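PDB 3QQM: Mlr3007 protein from Mesorhizobium loti, which probably catalyses the pyridoxal 5'-phosphate-dependent transamination of leucine, isoleucine and valine, with 2-oxoglutarate as amino-group acceptor in amino-acid biosynthesis. Local coordinates for residues 33-38 with 181-186; 58-63 with 73-78; 155-160 with 193-198. All blocks are in the same frame, centred on the assembly; numbering follows the deposited sequence.

Interaction 1 (33-38 with 181-186)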
# COMPACT_ATOMS: atom_id res chain seq x y z
N PHE A 33 -5.09 -0.24 -13.01
CA PHE A 33 -6.52 -0.36 -12.74
C PHE A 33 -6.98 -1.78 -12.58
O PHE A 33 -7.61 -2.10 -11.60
CB PHE A 33 -7.32 0.36 -13.85
CG PHE A 33 -8.80 0.56 -13.53
CD1 PHE A 33 -9.27 0.68 -12.22
CD2 PHE A 33 -9.68 0.89 -14.56
CE1 PHE A 33 -10.61 0.95 -11.96
CE2 PHE A 33 -11.02 1.19 -14.30
CZ PHE A 33 -11.48 1.21 -13.01
N ASP A 34 -6.62 -2.66 -13.50
CA ASP A 34 -7.08 -4.04 -13.39
C ASP A 34 -6.51 -4.73 -12.14
O ASP A 34 -7.23 -5.47 -11.49
CB ASP A 34 -6.83 -4.83 -14.68
CG ASP A 34 -5.39 -4.82 -15.11
OD1 ASP A 34 -4.55 -4.22 -14.40
OD2 ASP A 34 -5.12 -5.40 -16.17
N ARG A 35 -5.27 -4.46 -11.79
CA ARG A 35 -4.74 -5.06 -10.59
C ARG A 35 -5.56 -4.59 -9.37
O ARG A 35 -5.89 -5.40 -8.54
CB ARG A 35 -3.27 -4.76 -10.40
CG ARG A 35 -2.36 -5.43 -11.46
CD ARG A 35 -0.90 -5.31 -11.09
NE ARG A 35 -0.04 -5.99 -12.04
CZ ARG A 35 0.28 -7.29 -11.99
NH1 ARG A 35 -0.22 -8.08 -11.05
NH2 ARG A 35 1.07 -7.82 -12.92
N HIS A 36 -5.92 -3.29 -9.31
CA HIS A 36 -6.71 -2.75 -8.19
C HIS A 36 -8.08 -3.40 -8.06
O HIS A 36 -8.49 -3.75 -6.97
CB HIS A 36 -6.87 -1.22 -8.27
CG HIS A 36 -5.61 -0.47 -7.97
ND1 HIS A 36 -5.12 -0.32 -6.69
CD2 HIS A 36 -4.74 0.17 -8.78
CE1 HIS A 36 -3.99 0.36 -6.73
NE2 HIS A 36 -3.74 0.67 -7.99
N LEU A 37 -8.79 -3.53 -9.18
CA LEU A 37 -10.11 -4.14 -9.18
C LEU A 37 -10.00 -5.65 -8.87
O LEU A 37 -10.83 -6.19 -8.17
CB LEU A 37 -10.82 -3.88 -10.51
CG LEU A 37 -11.11 -2.40 -10.79
CD1 LEU A 37 -11.73 -2.20 -12.14
CD2 LEU A 37 -12.03 -1.85 -9.74
N ALA A 38 -8.97 -6.30 -9.38
CA ALA A 38 -8.78 -7.72 -9.10
C ALA A 38 -8.70 -7.91 -7.60
O ALA A 38 -9.38 -8.76 -7.05
CB ALA A 38 -7.53 -8.28 -9.78
N ARG A 181 3.71 -3.74 -5.89
CA ARG A 181 4.49 -4.93 -5.53
C ARG A 181 4.20 -6.05 -6.48
O ARG A 181 5.11 -6.67 -7.00
CB ARG A 181 4.14 -5.38 -4.11
CG ARG A 181 4.83 -6.65 -3.63
CD ARG A 181 4.28 -7.02 -2.26
NE ARG A 181 4.90 -8.23 -1.69
CZ ARG A 181 4.51 -9.46 -1.94
NH1 ARG A 181 3.48 -9.70 -2.77
NH2 ARG A 181 5.15 -10.48 -1.36
N ALA A 182 2.92 -6.32 -6.70
CA ALA A 182 2.52 -7.37 -7.61
C ALA A 182 3.05 -7.12 -9.03
O ALA A 182 3.49 -8.04 -9.71
CB ALA A 182 1.01 -7.48 -7.63
N GLU A 183 2.97 -5.88 -9.50
CA GLU A 183 3.43 -5.62 -10.85
C GLU A 183 4.93 -5.87 -10.98
O GLU A 183 5.38 -6.41 -11.99
CB GLU A 183 3.09 -4.20 -11.29
CG GLU A 183 3.30 -3.93 -12.82
CD GLU A 183 2.90 -2.51 -13.21
OE1 GLU A 183 3.54 -1.54 -12.74
OE2 GLU A 183 1.96 -2.35 -14.04
N LEU A 184 5.70 -5.45 -9.98
CA LEU A 184 7.13 -5.62 -10.01
C LEU A 184 7.51 -7.09 -9.92
O LEU A 184 8.51 -7.51 -10.51
CB LEU A 184 7.80 -4.83 -8.88
CG LEU A 184 7.68 -3.31 -8.87
CD1 LEU A 184 8.28 -2.78 -7.58
CD2 LEU A 184 8.35 -2.66 -10.09
N LEU A 185 6.72 -7.88 -9.20
CA LEU A 185 6.99 -9.31 -9.07
C LEU A 185 6.72 -9.99 -10.39
O LEU A 185 7.53 -10.82 -10.83
CB LEU A 185 6.16 -9.95 -7.95
CG LEU A 185 6.65 -9.70 -6.51
CD1 LEU A 185 5.61 -10.08 -5.47
CD2 LEU A 185 7.96 -10.48 -6.28
N ASP A 186 5.59 -9.66 -11.01
CA ASP A 186 5.23 -10.27 -12.30
C ASP A 186 6.19 -9.86 -13.45
O ASP A 186 6.35 -10.59 -14.41
CB ASP A 186 3.78 -9.94 -12.69
CG ASP A 186 2.75 -10.63 -11.77
OD1 ASP A 186 3.12 -11.59 -11.04
OD2 ASP A 186 1.56 -10.23 -11.82
O HOH W 1 0.37 -4.41 -14.62
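Arg35 spans the gap to Asp186 and passes over Glu183, and it supplies more than half of the 176 Å² buried between 33-38 and 181-186. The two helix axes stay 11.1 Å apart, so a long side chain has to make the connection. Arg35 is extended from CG to NE; the rotation about CD-NE (chi4 -86°) then sets its guanidinium across the line of the chain and directs NH1 and NH2 at the same carboxylate oxygen. Arg35 NH2 lies 2.7 Å from Asp186 OD2 and uses the anti lone pair of that oxygen, while Arg35 NH1 reaches the same OD2 at 2.9 Å, tilted out of the carboxylate plane. Neither bond is straight (146° and 136°), as expected when two donors of one end converge on a single atom. The result is an end-on salt bridge rather than a paired, two-oxygen one. One face of the guanidinium rests over the backbone of the helix: Glu183 CA is 3.5 Å above its plane, and Ala182 O lies over the same face. Ala182 CB makes a van der Waals contact with Arg35 NH1. Glu183 crosses Arg35 at about a right angle and meets it through CB, 3.7 Å from Arg35 NE. Its carboxylate makes no direct bond to Arg35; a water accepts from Arg35 NE and donates to Glu183 OE2, while OE1 pairs with Arg32. The arrangement is a surface salt bridge between helices 33-47 and 179-186, which belong to different sheet-bearing halves, consistent with the two-domain fold of class-IV aminotransferases.

Interaction 2 (58-63 with 73-78)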
# COMPACT_ATOMS: atom_id res chain seq x y z
N GLU A 58 -19.76 3.41 -11.55
CA GLU A 58 -20.53 4.64 -11.46
C GLU A 58 -19.84 5.63 -10.56
O GLU A 58 -19.64 6.78 -10.96
CB GLU A 58 -21.99 4.41 -10.95
CG GLU A 58 -22.95 3.73 -11.98
CD GLU A 58 -24.36 3.40 -11.42
OE1 GLU A 58 -25.23 2.96 -12.23
OE2 GLU A 58 -24.62 3.57 -10.18
N VAL A 59 -19.49 5.23 -9.34
CA VAL A 59 -18.85 6.18 -8.42
C VAL A 59 -17.48 6.66 -8.95
O VAL A 59 -17.15 7.84 -8.83
CB VAL A 59 -18.73 5.64 -6.96
CG1 VAL A 59 -20.09 5.34 -6.41
CG2 VAL A 59 -17.83 4.40 -6.87
N LEU A 60 -16.69 5.77 -9.54
CA LEU A 60 -15.39 6.16 -10.10
C LEU A 60 -15.56 7.15 -11.26
O LEU A 60 -14.88 8.17 -11.32
CB LEU A 60 -14.60 4.94 -10.55
CG LEU A 60 -14.11 4.04 -9.42
CD1 LEU A 60 -13.54 2.72 -9.98
CD2 LEU A 60 -13.10 4.78 -8.55
N SER A 61 -16.49 6.85 -12.17
CA SER A 61 -16.77 7.73 -13.30
C SER A 61 -17.21 9.12 -12.81
O SER A 61 -16.72 10.13 -13.30
CB SER A 61 -17.85 7.10 -14.21
OG SER A 61 -18.20 7.97 -15.29
N ASP A 62 -18.12 9.18 -11.85
CA ASP A 62 -18.55 10.49 -11.30
C ASP A 62 -17.43 11.25 -10.61
O ASP A 62 -17.33 12.45 -10.75
CB ASP A 62 -19.70 10.34 -10.31
CG ASP A 62 -21.00 9.93 -10.98
OD1 ASP A 62 -21.04 9.81 -12.24
OD2 ASP A 62 -21.99 9.72 -10.23
N ALA A 63 -16.60 10.54 -9.84
CA ALA A 63 -15.49 11.18 -9.12
C ALA A 63 -14.45 11.79 -10.06
O ALA A 63 -13.88 12.84 -9.76
CB ALA A 63 -14.82 10.17 -8.17
N THR A 73 -7.04 8.97 -6.14
CA THR A 73 -8.39 8.51 -6.04
C THR A 73 -8.54 7.45 -4.98
O THR A 73 -7.84 6.46 -5.01
CB THR A 73 -8.82 7.91 -7.37
OG1 THR A 73 -8.64 8.89 -8.41
CG2 THR A 73 -10.29 7.44 -7.30
N ARG A 74 -9.45 7.67 -4.03
CA ARG A 74 -9.69 6.69 -2.99
C ARG A 74 -11.07 6.06 -3.19
O ARG A 74 -12.09 6.75 -3.14
CB ARG A 74 -9.62 7.31 -1.59
CG ARG A 74 -9.72 6.24 -0.48
CD ARG A 74 -10.02 6.79 0.90
NE ARG A 74 -11.33 7.46 0.92
CZ ARG A 74 -11.50 8.78 1.03
NH1 ARG A 74 -10.47 9.60 1.23
NH2 ARG A 74 -12.73 9.27 1.00
N LEU A 75 -11.08 4.74 -3.36
CA LEU A 75 -12.31 3.95 -3.54
C LEU A 75 -12.52 3.15 -2.27
O LEU A 75 -11.57 2.54 -1.80
CB LEU A 75 -12.16 3.00 -4.71
CG LEU A 75 -13.37 2.15 -5.08
CD1 LEU A 75 -14.54 3.02 -5.54
CD2 LEU A 75 -12.98 1.11 -6.16
N ALA A 76 -13.73 3.16 -1.71
CA ALA A 76 -14.04 2.43 -0.48
C ALA A 76 -15.33 1.64 -0.61
O ALA A 76 -16.29 2.11 -1.20
CB ALA A 76 -14.12 3.36 0.72
N LEU A 77 -15.34 0.44 -0.04
CA LEU A 77 -16.49 -0.45 -0.08
C LEU A 77 -16.85 -0.98 1.32
O LEU A 77 -16.00 -1.52 2.03
CB LEU A 77 -16.17 -1.64 -0.98
CG LEU A 77 -17.24 -2.69 -1.19
CD1 LEU A 77 -18.43 -2.11 -1.99
CD2 LEU A 77 -16.62 -3.91 -1.89
N ALA A 78 -18.10 -0.82 1.69
CA ALA A 78 -18.62 -1.33 2.95
C ALA A 78 -19.27 -2.69 2.69
O ALA A 78 -19.71 -2.98 1.55
CB ALA A 78 -19.64 -0.36 3.56
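Leu60 and Leu75 mark the closest backbone approach, 7.6 Å between CA atoms, where helix segment 58-63 runs nearly antiparallel to strand segment 73-78 (154° between directions) with the axes 9.9 Å apart. No hydrogen bond links the two, and the contact consists of methyl groups. Leu75 projects from the strand toward the helix, with CG anti to the backbone N (chi1 -177°), and presents CD1 to two consecutive helix residues. Leu75 CD1 is 3.8 Å from Val59 CG2, and the same methyl is 3.8 Å from Leu60 CD2. Both helix side chains cross Leu75 at about a right angle, so branch ends meet without the chains running alongside each other. The other methyls of the leucine pair are more distant, with Leu60 CD1 4.2 Å from Leu75 CD2. This is the helix-on-sheet layer of the N-terminal half: helix 53-64 covers one face of the four-stranded antiparallel sheet, in which 71-78 lies between 17-25 and 83-89. The neighbouring strands share the helix, Leu60 touching Met22 and Val59 touching Ala85, while Leu75 also meets Leu40 of helix 33-47. Leu60 starts off to one side of the strand, but its end bends nearer, and CD2 comes 4.1 Å from Thr73 CG2. An alanine in place of Leu60 would remove both methyls and would probably leave Thr73 CG2 without this neighbour and Leu75 CD1 held from the helix by Val59 alone. Thr73 turns its methyl, not its hydroxyl, to Leu60, since CG2 is the branch anti to the backbone N.

Interaction 3 (155-160 with 193-198)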
# COMPACT_ATOMS: atom_id res chain seq x y z
N THR A 155 3.23 1.51 2.28
CA THR A 155 4.07 1.07 1.19
C THR A 155 4.64 -0.31 1.43
O THR A 155 4.61 -0.81 2.54
CB THR A 155 5.30 1.99 1.05
OG1 THR A 155 5.96 2.07 2.32
CG2 THR A 155 4.92 3.42 0.63
N ASN A 156 5.11 -0.93 0.34
CA ASN A 156 5.83 -2.18 0.39
C ASN A 156 7.31 -1.78 0.26
O ASN A 156 7.61 -0.73 -0.28
CB ASN A 156 5.39 -3.13 -0.71
CG ASN A 156 4.02 -3.75 -0.44
OD1 ASN A 156 3.08 -3.56 -1.21
ND2 ASN A 156 3.90 -4.49 0.67
N VAL A 157 8.20 -2.64 0.76
CA VAL A 157 9.65 -2.38 0.78
C VAL A 157 10.36 -3.14 -0.32
O VAL A 157 10.02 -4.27 -0.62
CB VAL A 157 10.24 -2.81 2.15
CG1 VAL A 157 11.76 -2.56 2.20
CG2 VAL A 157 9.53 -2.08 3.28
N PHE A 158 11.37 -2.51 -0.90
CA PHE A 158 12.14 -3.11 -1.99
C PHE A 158 13.59 -2.76 -1.75
O PHE A 158 13.96 -1.57 -1.72
CB PHE A 158 11.67 -2.55 -3.32
CG PHE A 158 10.20 -2.76 -3.58
CD1 PHE A 158 9.28 -1.83 -3.15
CD2 PHE A 158 9.76 -3.88 -4.24
CE1 PHE A 158 7.95 -2.02 -3.37
CE2 PHE A 158 8.44 -4.09 -4.45
CZ PHE A 158 7.51 -3.15 -4.01
N ALA A 159 14.40 -3.81 -1.58
CA ALA A 159 15.81 -3.65 -1.28
C ALA A 159 16.70 -4.32 -2.31
O ALA A 159 16.51 -5.49 -2.66
CB ALA A 159 16.09 -4.19 0.11
N ASP A 160 17.68 -3.56 -2.79
CA ASP A 160 18.64 -4.02 -3.78
C ASP A 160 19.93 -4.29 -3.06
O ASP A 160 20.62 -3.35 -2.65
CB ASP A 160 18.83 -2.94 -4.81
CG ASP A 160 19.80 -3.33 -5.94
OD1 ASP A 160 20.55 -4.34 -5.83
OD2 ASP A 160 19.77 -2.62 -6.95
N ALA A 193 11.63 -12.31 -0.63
CA ALA A 193 12.77 -12.56 0.24
C ALA A 193 12.41 -12.26 1.69
O ALA A 193 11.34 -11.78 1.97
CB ALA A 193 14.00 -11.72 -0.21
N ILE A 194 13.32 -12.58 2.59
CA ILE A 194 13.13 -12.38 4.02
C ILE A 194 14.36 -11.64 4.56
O ILE A 194 15.50 -12.01 4.27
CB ILE A 194 13.01 -13.71 4.74
CG1 ILE A 194 11.89 -14.55 4.13
CG2 ILE A 194 12.73 -13.49 6.22
CD1 ILE A 194 11.83 -16.00 4.69
N TYR A 195 14.12 -10.59 5.32
CA TYR A 195 15.22 -9.83 5.90
C TYR A 195 14.76 -8.96 7.07
O TYR A 195 13.59 -8.63 7.19
CB TYR A 195 15.95 -9.00 4.82
CG TYR A 195 15.07 -8.15 3.91
CD1 TYR A 195 14.49 -6.98 4.36
CD2 TYR A 195 14.91 -8.47 2.59
CE1 TYR A 195 13.71 -6.18 3.50
CE2 TYR A 195 14.17 -7.66 1.72
CZ TYR A 195 13.56 -6.54 2.18
OH TYR A 195 12.81 -5.79 1.31
N SER A 196 15.70 -8.63 7.93
CA SER A 196 15.47 -7.81 9.11
C SER A 196 15.87 -6.38 8.85
O SER A 196 16.42 -6.06 7.81
CB SER A 196 16.35 -8.31 10.24
OG SER A 196 17.69 -8.08 9.92
N TYR A 197 15.64 -5.52 9.84
CA TYR A 197 16.00 -4.12 9.72
C TYR A 197 17.49 -4.01 9.56
O TYR A 197 17.97 -3.27 8.71
CB TYR A 197 15.59 -3.32 10.95
CG TYR A 197 15.61 -1.84 10.70
CD1 TYR A 197 14.69 -1.28 9.83
CD2 TYR A 197 16.50 -0.98 11.36
CE1 TYR A 197 14.65 0.08 9.58
CE2 TYR A 197 16.47 0.42 11.13
CZ TYR A 197 15.53 0.93 10.23
OH TYR A 197 15.41 2.27 9.90
N ASP A 198 18.20 -4.79 10.35
CA ASP A 198 19.66 -4.75 10.32
C ASP A 198 20.24 -5.17 8.95
O ASP A 198 21.20 -4.58 8.48
CB ASP A 198 20.22 -5.62 11.44
CG ASP A 198 21.68 -5.40 11.63
OD1 ASP A 198 22.08 -4.37 12.22
OD2 ASP A 198 22.44 -6.28 11.19
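Tyr195 holds its ring between its own backbone N and carbonyl carbon (chi1 50°), which sends the phenol toward strand 156-160, and Val157 meets it with CG1, the methyl anti to the backbone N (chi1 180°). The ring has to cover the distance, because the nearest CA atoms, those of Ala159 and Tyr195, are 9.5 Å apart. Tyr195 OH comes 3.5 Å from Val157 CG1, a methyl that sits at the ring edge, near its plane. Ala159 CB lies 4.0 Å from Tyr195 CZ and 3.8 Å from Tyr195 OH, approaching obliquely. Val157 and Ala159 are two residues apart on the strand, so both point to the side from which the phenol arrives. Tyr195 OH makes no hydrogen bond to the strand segment; it donates to the carbonyl oxygen of Ala167, a residue whose backbone is itself bonded to Ala159. The hydroxyl is thus satisfied among buried groups, and this bond probably holds the end of the ring against the two small side chains. In the fold, strands 166-169 and 190-193 run parallel with helix 179-186 between them in sequence, a beta-alpha-beta crossover, and Tyr195 lies two residues past the end of its second strand. Strand 156-160 pairs with 205-210 on one side, and on the other is bonded to strand 166-169 through Ala159 and Ala167. Phe158, between the two contacting residues, points away from Tyr195 and packs on helix 179-186, so the phenol and that helix meet different faces of the strand.

How the interactions relate
Interaction 1 touches both of the others, whereas interactions 2 and 3 stay apart, their centres 32 Å from each other and their nearest atoms about 14 Å. Toward interaction 2 the link is Phe33 CE1 against Leu60 CD1 at 4.0 Å, which joins the successive helices 33-47 and 53-64. Toward interaction 3 it is Leu184 CD1 against Phe158 CE2 at 3.4 Å, with Arg181 packing on Asn156 and Phe158. Interactions 2 and 3 lie on opposite sides of the chain's centre, each within one half, and interaction 1 spans them. In class-IV aminotransferases the cofactor sits between two such domains; here Lys118 carries it as the pyridoxal-phosphate adduct, and none of the three contacts contains that residue.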